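Local atomic coordinates of aspartate aminotransferase (Leishmania major, PDB entry 4H51), a protein that probably catalyses the pyridoxal phosphate-dependent transfer of an amino group between L-aspartate and 2-oxoglutarate, working as a homodimer. Residues 65-70 against 314-319; 72-77 against 310-315; 91-96 against 110-115. One frame throughout, in Å; residues are numbered along the deposited sequence.

Interaction 1: 65-70 against 314-319; sequences RVVRKA and HLILSN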
loop_
_atom_site.group_PDB
_atom_site.type_symbol
_atom_site.label_atom_id
_atom_site.label_comp_id
_atom_site.label_asym_id
_atom_site.label_seq_id
_atom_site.Cartn_x
_atom_site.Cartn_y
_atom_site.Cartn_z
ATOM N N ARG B 65 -9.342 10.583 -21.033
ATOM C CA ARG B 65 -9.643 12.014 -21.131
ATOM C C ARG B 65 -10.260 12.519 -19.830
ATOM O O ARG B 65 -9.862 13.556 -19.335
ATOM C CB ARG B 65 -10.526 12.297 -22.374
ATOM N N VAL B 66 -11.180 11.758 -19.229
ATOM C CA VAL B 66 -11.794 12.183 -17.968
ATOM C C VAL B 66 -10.765 12.296 -16.817
ATOM O O VAL B 66 -10.915 13.133 -15.916
ATOM C CB VAL B 66 -12.986 11.290 -17.539
ATOM C CG1 VAL B 66 -14.113 11.412 -18.516
ATOM C CG2 VAL B 66 -12.587 9.825 -17.377
ATOM N N VAL B 67 -9.722 11.463 -16.841
ATOM C CA VAL B 67 -8.711 11.499 -15.801
ATOM C C VAL B 67 -7.863 12.740 -15.981
ATOM O O VAL B 67 -7.537 13.414 -14.996
ATOM C CB VAL B 67 -7.828 10.234 -15.787
ATOM C CG1 VAL B 67 -6.626 10.386 -14.886
ATOM C CG2 VAL B 67 -8.657 9.028 -15.370
ATOM N N ARG B 68 -7.519 13.050 -17.233
ATOM C CA ARG B 68 -6.780 14.284 -17.505
ATOM C C ARG B 68 -7.548 15.484 -17.029
ATOM O O ARG B 68 -6.956 16.341 -16.407
ATOM C CB ARG B 68 -6.487 14.478 -18.997
ATOM C CG ARG B 68 -5.506 13.505 -19.556
ATOM C CD ARG B 68 -4.176 13.607 -18.873
ATOM N NE ARG B 68 -3.116 13.052 -19.714
ATOM C CZ ARG B 68 -2.022 12.440 -19.255
ATOM N NH1 ARG B 68 -1.816 12.265 -17.941
ATOM N NH2 ARG B 68 -1.119 12.005 -20.111
ATOM N N LYS B 69 -8.859 15.515 -17.249
ATOM C CA LYS B 69 -9.709 16.596 -16.755
ATOM C C LYS B 69 -9.723 16.656 -15.235
ATOM O O LYS B 69 -9.708 17.730 -14.651
ATOM C CB LYS B 69 -11.169 16.446 -17.167
ATOM C CG LYS B 69 -11.493 16.705 -18.618
ATOM C CD LYS B 69 -12.977 17.035 -18.747
ATOM C CE LYS B 69 -13.375 17.209 -20.191
ATOM N NZ LYS B 69 -14.849 17.357 -20.267
ATOM N N ALA B 70 -9.816 15.494 -14.610
ATOM C CA ALA B 70 -9.805 15.397 -13.150
ATOM C C ALA B 70 -8.468 15.844 -12.537
ATOM O O ALA B 70 -8.455 16.417 -11.420
ATOM C CB ALA B 70 -10.166 13.965 -12.714
ATOM N N HIS B 314 -12.768 9.733 -7.080
ATOM C CA HIS B 314 -13.922 10.387 -6.470
ATOM C C HIS B 314 -14.516 11.493 -7.326
ATOM O O HIS B 314 -15.762 11.589 -7.493
ATOM C CB HIS B 314 -13.592 10.965 -5.099
ATOM C CG HIS B 314 -14.749 11.720 -4.530
ATOM N ND1 HIS B 314 -14.775 13.066 -4.456
ATOM C CD2 HIS B 314 -16.017 11.281 -4.149
ATOM C CE1 HIS B 314 -15.963 13.465 -3.975
ATOM N NE2 HIS B 314 -16.728 12.372 -3.775
ATOM N N LEU B 315 -13.642 12.352 -7.858
ATOM C CA LEU B 315 -14.079 13.450 -8.723
ATOM C C LEU B 315 -14.836 12.935 -9.934
ATOM O O LEU B 315 -15.907 13.496 -10.287
ATOM C CB LEU B 315 -12.913 14.357 -9.173
ATOM C CG LEU B 315 -12.414 15.486 -8.272
ATOM C CD1 LEU B 315 -11.325 16.247 -9.046
ATOM C CD2 LEU B 315 -13.512 16.497 -7.880
ATOM N N ILE B 316 -14.312 11.876 -10.552
ATOM C CA ILE B 316 -14.899 11.293 -11.756
ATOM C C ILE B 316 -16.252 10.601 -11.445
ATOM O O ILE B 316 -17.188 10.690 -12.210
ATOM C CB ILE B 316 -13.915 10.299 -12.425
ATOM C CG1 ILE B 316 -12.680 11.085 -12.984
ATOM C CG2 ILE B 316 -14.652 9.411 -13.464
ATOM C CD1 ILE B 316 -11.462 10.239 -13.310
ATOM N N LEU B 317 -16.341 9.932 -10.309
ATOM C CA LEU B 317 -17.569 9.262 -9.894
ATOM C C LEU B 317 -18.673 10.237 -9.463
ATOM O O LEU B 317 -19.853 9.979 -9.733
ATOM C CB LEU B 317 -17.271 8.318 -8.731
ATOM C CG LEU B 317 -16.423 7.119 -9.093
ATOM C CD1 LEU B 317 -16.172 6.203 -7.876
ATOM C CD2 LEU B 317 -17.027 6.282 -10.219
ATOM N N SER B 318 -18.301 11.311 -8.786
ATOM C CA SER B 318 -19.291 12.180 -8.129
ATOM C C SER B 318 -19.737 13.324 -9.007
ATOM O O SER B 318 -20.863 13.783 -8.872
ATOM C CB SER B 318 -18.724 12.735 -6.846
ATOM O OG SER B 318 -17.556 13.465 -7.098
ATOM N N ASN B 319 -18.842 13.812 -9.861
ATOM C CA ASN B 319 -19.161 14.944 -10.755
ATOM C C ASN B 319 -20.021 14.466 -11.933
ATOM O O ASN B 319 -19.677 13.563 -12.672
ATOM C CB ASN B 319 -17.894 15.608 -11.222
ATOM C CG ASN B 319 -18.147 16.791 -12.125
ATOM O OD1 ASN B 319 -18.269 16.628 -13.333
ATOM N ND2 ASN B 319 -18.197 18.003 -11.539
#
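Two helices of the aminotransferase fold of class I and II enzymes, 65-76 and 307-318, cross at 112° here, with their local axes 9.8 Å apart. No hydrogen bond crosses the contact, and apolar side chains, I316 above all, carry it. From the CB of I316, CG1 runs anti to the carbonyl carbon (chi1 -67°) and so reaches out toward helix 65-76, while CG2 lies anti to the backbone N. CG1 meets the methyl of A70 at 3.8 Å (I316 CG1 to A70 CB). The next bond is extended, chi2 163°, and carries CD1 onward against the two valines, where I316 CD1 lies 3.7 Å from V67 CG2 and 4.2 Å from V66 CG2. V67 directs its CB away from the partner helix, but its CG2, anti to its own carbonyl carbon, still receives the isoleucine tip at an oblique crossing. The CA atoms come nearest at A70 and L315, consistent with the small alanine side chain; L315 CD1 rests 3.7 Å from A70 O. W326 of helix 320-350 packs on both V66 and I316, and M267 also touches I316; Y81 of the second subunit packs on V67. Near the end of helix 307-318, H314 O accepts from both S318 N and S318 OG, the hydroxyl bond being short at 2.6 Å and reaching the carbonyl from above its plane.

Interaction 2: 72-77 against 310-315; sequences QLLLDM and ARLAHL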
loop_
_atom_site.group_PDB
_atom_site.type_symbol
_atom_site.label_atom_id
_atom_site.label_comp_id
_atom_site.label_asym_id
_atom_site.label_seq_id
_atom_site.Cartn_x
_atom_site.Cartn_y
_atom_site.Cartn_z
ATOM N N GLN B 72 -6.597 18.281 -13.573
ATOM C CA GLN B 72 -6.632 19.752 -13.530
ATOM C C GLN B 72 -7.571 20.292 -12.469
ATOM O O GLN B 72 -7.275 21.296 -11.795
ATOM C CB GLN B 72 -7.029 20.320 -14.895
ATOM C CG GLN B 72 -6.795 21.819 -15.011
ATOM C CD GLN B 72 -5.352 22.267 -14.762
ATOM O OE1 GLN B 72 -4.419 21.869 -15.461
ATOM N NE2 GLN B 72 -5.176 23.142 -13.772
ATOM N N LEU B 73 -8.724 19.650 -12.329
ATOM C CA LEU B 73 -9.699 20.095 -11.346
ATOM C C LEU B 73 -9.146 19.929 -9.935
ATOM O O LEU B 73 -9.320 20.805 -9.097
ATOM C CB LEU B 73 -11.045 19.375 -11.554
ATOM C CG LEU B 73 -11.640 19.736 -12.937
ATOM C CD1 LEU B 73 -12.888 18.893 -13.152
ATOM C CD2 LEU B 73 -11.889 21.259 -13.104
ATOM N N LEU B 74 -8.417 18.842 -9.678
ATOM C CA LEU B 74 -7.769 18.651 -8.363
ATOM C C LEU B 74 -6.682 19.678 -8.092
ATOM O O LEU B 74 -6.547 20.192 -6.966
ATOM C CB LEU B 74 -7.132 17.248 -8.239
ATOM C CG LEU B 74 -7.990 16.082 -7.826
ATOM C CD1 LEU B 74 -7.083 14.841 -7.758
ATOM C CD2 LEU B 74 -8.610 16.388 -6.467
ATOM N N LEU B 75 -5.870 19.955 -9.103
ATOM C CA LEU B 75 -4.825 20.942 -8.952
ATOM C C LEU B 75 -5.443 22.319 -8.626
ATOM O O LEU B 75 -4.979 23.025 -7.718
ATOM C CB LEU B 75 -3.985 20.988 -10.219
ATOM C CG LEU B 75 -2.615 21.623 -10.086
ATOM C CD1 LEU B 75 -2.014 21.180 -8.796
ATOM C CD2 LEU B 75 -1.694 21.234 -11.244
ATOM N N ASP B 76 -6.537 22.650 -9.302
ATOM C CA ASP B 76 -7.196 23.915 -9.070
ATOM C C ASP B 76 -7.788 24.033 -7.667
ATOM O O ASP B 76 -8.004 25.154 -7.181
ATOM C CB ASP B 76 -8.322 24.130 -10.076
ATOM C CG ASP B 76 -7.827 24.323 -11.492
ATOM O OD1 ASP B 76 -6.633 24.583 -11.710
ATOM O OD2 ASP B 76 -8.673 24.134 -12.392
ATOM N N MET B 77 -8.076 22.907 -7.034
ATOM C CA MET B 77 -8.597 22.899 -5.667
ATOM C C MET B 77 -7.564 23.184 -4.591
ATOM O O MET B 77 -7.917 23.390 -3.425
ATOM C CB MET B 77 -9.312 21.589 -5.372
ATOM C CG MET B 77 -10.681 21.431 -6.001
ATOM S SD MET B 77 -11.297 19.766 -5.782
ATOM C CE MET B 77 -11.848 19.805 -4.068
ATOM N N ALA B 310 -7.560 7.949 -5.291
ATOM C CA ALA B 310 -8.892 8.043 -4.651
ATOM C C ALA B 310 -9.527 9.397 -4.950
ATOM O O ALA B 310 -10.691 9.476 -5.230
ATOM C CB ALA B 310 -8.774 7.833 -3.150
ATOM N N ARG B 311 -8.737 10.438 -4.912
ATOM C CA ARG B 311 -9.264 11.781 -5.209
ATOM C C ARG B 311 -9.642 11.912 -6.673
ATOM O O ARG B 311 -10.714 12.445 -6.996
ATOM C CB ARG B 311 -8.259 12.835 -4.800
ATOM C CG ARG B 311 -8.117 13.028 -3.288
ATOM C CD ARG B 311 -7.361 14.341 -3.007
ATOM N NE ARG B 311 -6.792 14.362 -1.662
ATOM C CZ ARG B 311 -7.487 14.584 -0.556
ATOM N NH1 ARG B 311 -8.783 14.926 -0.608
ATOM N NH2 ARG B 311 -6.856 14.514 0.609
ATOM N N LEU B 312 -8.776 11.446 -7.579
ATOM C CA LEU B 312 -9.141 11.435 -8.980
ATOM C C LEU B 312 -10.462 10.667 -9.226
ATOM O O LEU B 312 -11.392 11.156 -9.885
ATOM C CB LEU B 312 -8.033 10.826 -9.856
ATOM C CG LEU B 312 -6.723 11.617 -10.064
ATOM C CD1 LEU B 312 -5.645 10.741 -10.719
ATOM C CD2 LEU B 312 -6.974 12.907 -10.877
ATOM N N ALA B 313 -10.527 9.455 -8.698
ATOM C CA ALA B 313 -11.694 8.590 -8.903
ATOM C C ALA B 313 -12.923 9.176 -8.268
ATOM O O ALA B 313 -14.032 9.149 -8.818
ATOM C CB ALA B 313 -11.431 7.218 -8.335
ATOM N N HIS B 314 -12.768 9.733 -7.080
ATOM C CA HIS B 314 -13.922 10.387 -6.470
ATOM C C HIS B 314 -14.516 11.493 -7.326
ATOM O O HIS B 314 -15.762 11.589 -7.493
ATOM C CB HIS B 314 -13.592 10.965 -5.099
ATOM C CG HIS B 314 -14.749 11.720 -4.530
ATOM N ND1 HIS B 314 -14.775 13.066 -4.456
ATOM C CD2 HIS B 314 -16.017 11.281 -4.149
ATOM C CE1 HIS B 314 -15.963 13.465 -3.975
ATOM N NE2 HIS B 314 -16.728 12.372 -3.775
ATOM N N LEU B 315 -13.642 12.352 -7.858
ATOM C CA LEU B 315 -14.079 13.450 -8.723
ATOM C C LEU B 315 -14.836 12.935 -9.934
ATOM O O LEU B 315 -15.907 13.496 -10.287
ATOM C CB LEU B 315 -12.913 14.357 -9.173
ATOM C CG LEU B 315 -12.414 15.486 -8.272
ATOM C CD1 LEU B 315 -11.325 16.247 -9.046
ATOM C CD2 LEU B 315 -13.512 16.497 -7.880
#
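Helix 65-76, in its last turns, packs across helix 307-318 of the aminotransferase fold at an angle of 110°, the local axes 10.3 Å apart. Leucines make most of this interface, and no hydrogen bond crosses it. Q72, at the start of segment 72-77, points away from the partner helix and instead bonds along its own: its NE2 gives a hydrogen to D76 OD1 in the plane of the amide, although the carboxylate is met from above its plane. L75 of the second subunit packs on this glutamine, which places this side of the helix at the dimer interface. L73 adds a peripheral touch, its CB lying 4.0 Å from L315 CD1. L74 is the centre of the contact. Its CG stands anti to the carbonyl carbon (chi1 -84°), and the extended second torsion spreads the two methyls over three partners on helix 307-318. The L74 and L312 side chains cross at about a right angle, with L74 CD1 3.7 Å from L312 CD2; the same methyl also reaches R311 CB at 3.8 Å. CD2 lies beside the same R311 CB and against L315 CD1, while the methine is closest of all, with L74 CG 3.6 Å from L315 CD1. R311 meets L74 mainly through its CB; its chain, extended from CG to NE, leads the guanidinium away to a cation-pi contact with Y89. L79 packs on both L74 and R311. Beyond the leucines, exposed M77 extends its thioether along the outer margin, where M77 SD comes no nearer than 4.5 Å to L315 CD2.

Interaction 3: 91-96 against 110-115; sequences PFIDEA and LVAVQT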
loop_
_atom_site.group_PDB
_atom_site.type_symbol
_atom_site.label_atom_id
_atom_site.label_comp_id
_atom_site.label_asym_id
_atom_site.label_seq_id
_atom_site.Cartn_x
_atom_site.Cartn_y
_atom_site.Cartn_z
ATOM N N PRO B 91 -15.357 9.902 0.847
ATOM C CA PRO B 91 -16.155 10.165 -0.343
ATOM C C PRO B 91 -15.825 9.192 -1.496
ATOM O O PRO B 91 -16.745 8.687 -2.209
ATOM C CB PRO B 91 -15.834 11.632 -0.670
ATOM C CG PRO B 91 -15.540 12.244 0.660
ATOM C CD PRO B 91 -14.776 11.153 1.391
ATOM N N PHE B 92 -14.545 8.886 -1.664
ATOM C CA PHE B 92 -14.146 7.885 -2.644
ATOM C C PHE B 92 -14.807 6.556 -2.301
ATOM O O PHE B 92 -15.446 5.910 -3.146
ATOM C CB PHE B 92 -12.624 7.688 -2.662
ATOM C CG PHE B 92 -12.195 6.426 -3.350
ATOM C CD1 PHE B 92 -12.394 6.288 -4.711
ATOM C CD2 PHE B 92 -11.632 5.395 -2.659
ATOM C CE1 PHE B 92 -12.049 5.124 -5.349
ATOM C CE2 PHE B 92 -11.266 4.218 -3.294
ATOM C CZ PHE B 92 -11.469 4.093 -4.646
ATOM N N ILE B 93 -14.662 6.138 -1.060
ATOM C CA ILE B 93 -15.168 4.817 -0.669
ATOM C C ILE B 93 -16.674 4.687 -0.960
ATOM O O ILE B 93 -17.110 3.688 -1.543
ATOM C CB ILE B 93 -14.916 4.527 0.822
ATOM C CG1 ILE B 93 -13.398 4.440 1.146
ATOM C CG2 ILE B 93 -15.666 3.243 1.267
ATOM C CD1 ILE B 93 -13.128 4.662 2.620
ATOM N N ASP B 94 -17.433 5.683 -0.531
ATOM C CA ASP B 94 -18.905 5.700 -0.708
ATOM C C ASP B 94 -19.311 5.646 -2.165
ATOM O O ASP B 94 -20.180 4.832 -2.547
ATOM C CB ASP B 94 -19.536 6.909 -0.028
ATOM C CG ASP B 94 -19.394 6.856 1.494
ATOM O OD1 ASP B 94 -18.981 5.829 2.036
ATOM O OD2 ASP B 94 -19.662 7.870 2.149
ATOM N N GLU B 95 -18.681 6.475 -2.991
ATOM C CA GLU B 95 -18.988 6.471 -4.424
ATOM C C GLU B 95 -18.556 5.180 -5.098
ATOM O O GLU B 95 -19.266 4.673 -6.017
ATOM C CB GLU B 95 -18.359 7.662 -5.158
ATOM C CG GLU B 95 -18.882 9.046 -4.810
ATOM C CD GLU B 95 -20.327 9.312 -5.199
ATOM O OE1 GLU B 95 -20.931 8.543 -5.975
ATOM O OE2 GLU B 95 -20.825 10.350 -4.731
ATOM N N ALA B 96 -17.413 4.629 -4.671
ATOM C CA ALA B 96 -16.872 3.441 -5.279
ATOM C C ALA B 96 -17.808 2.264 -5.021
ATOM O O ALA B 96 -18.121 1.519 -5.933
ATOM C CB ALA B 96 -15.455 3.140 -4.738
ATOM N N LEU B 110 -23.363 -2.012 4.704
ATOM C CA LEU B 110 -22.010 -2.448 4.338
ATOM C C LEU B 110 -20.898 -1.708 5.074
ATOM O O LEU B 110 -21.114 -0.610 5.581
ATOM C CB LEU B 110 -21.829 -2.413 2.843
ATOM C CG LEU B 110 -21.691 -1.117 2.093
ATOM C CD1 LEU B 110 -20.417 -0.367 2.466
ATOM C CD2 LEU B 110 -21.701 -1.442 0.597
ATOM N N VAL B 111 -19.772 -2.390 5.237
ATOM C CA VAL B 111 -18.569 -1.838 5.858
ATOM C C VAL B 111 -17.502 -1.862 4.779
ATOM O O VAL B 111 -17.321 -2.886 4.077
ATOM C CB VAL B 111 -18.210 -2.541 7.218
ATOM C CG1 VAL B 111 -18.287 -4.044 7.110
ATOM C CG2 VAL B 111 -16.864 -2.101 7.801
ATOM N N ALA B 112 -16.815 -0.734 4.599
ATOM C CA ALA B 112 -15.862 -0.624 3.498
ATOM C C ALA B 112 -14.675 0.265 3.865
ATOM O O ALA B 112 -14.841 1.227 4.621
ATOM C CB ALA B 112 -16.565 -0.048 2.256
ATOM N N VAL B 113 -13.510 -0.060 3.318
ATOM C CA VAL B 113 -12.309 0.748 3.443
ATOM C C VAL B 113 -11.672 0.894 2.065
ATOM O O VAL B 113 -11.884 0.017 1.155
ATOM C CB VAL B 113 -11.247 0.118 4.404
ATOM C CG1 VAL B 113 -11.732 0.083 5.874
ATOM C CG2 VAL B 113 -10.833 -1.294 3.973
ATOM N N GLN B 114 -10.893 1.972 1.923
ATOM C CA GLN B 114 -10.004 2.147 0.799
ATOM C C GLN B 114 -8.801 1.202 0.946
ATOM O O GLN B 114 -8.290 0.977 2.055
ATOM C CB GLN B 114 -9.568 3.640 0.697
ATOM C CG GLN B 114 -8.592 3.932 -0.424
ATOM C CD GLN B 114 -8.185 5.359 -0.488
ATOM O OE1 GLN B 114 -8.900 6.208 0.034
ATOM N NE2 GLN B 114 -7.050 5.653 -1.172
ATOM N N THR B 115 -8.347 0.657 -0.164
ATOM C CA THR B 115 -7.239 -0.288 -0.190
ATOM C C THR B 115 -6.213 0.099 -1.244
ATOM O O THR B 115 -6.464 0.954 -2.080
ATOM C CB THR B 115 -7.744 -1.704 -0.539
ATOM O OG1 THR B 115 -8.389 -1.654 -1.849
ATOM C CG2 THR B 115 -8.729 -2.221 0.555
#
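Strand 110-116, at one border of the chain's large mixed sheet in the PLP-dependent aminotransferase fold, is covered here by helix 90-101, which crosses it at 118° with local axes 8.0 Å apart. I93 bears on the strand with both branches. Its CG2, anti to the backbone N, meets the inward-facing methyl of A112 at 3.6 Å (I93 CG2 to A112 CB). CG1, anti to the carbonyl carbon, passes Q114 CB and ends with I93 CD1 against the backbone, 3.6 Å from Q114 N. Farther out, the Q114 side chain is extended, its CG anti to the backbone N (chi1 178°), and crosses F92 at about a right angle. The aliphatic stem does much of the touching, Q114 CG lying 3.9 Å from F92 CE2, and the amide plane is turned 73° from the ring. This buried amide is satisfied by backbone: OE1 accepts from Y89 N just before the helix, and NE2 makes a weak bond to P306 O. F263 and the methyl of A96 also pack on F92, the latter over one face of the ring, with A96 CB 4.0 Å above its plane.

Interactions 1 and 2 join the same two helices, 65-76 and 307-318, at successive points along their crossing, with centres 7 Å apart and L315 common to both. Interaction 1 is the more buried; interaction 2 runs out to exposed residues at the end of helix 65-76. Both touch the second subunit. Interaction 3, whose centre is about 17 Å from either centre, is a fully buried helix-on-sheet contact that no other protein chain reaches. Helix 307-318 links the layers: H314 packs on P91 and E95, and A310 on F92 and Q114. No hydrogen bond crosses any of the three; interactions 1 and 2 rest mainly on aliphatic side chains, whereas interaction 3 also brings an aromatic ring against a buried glutamine amide.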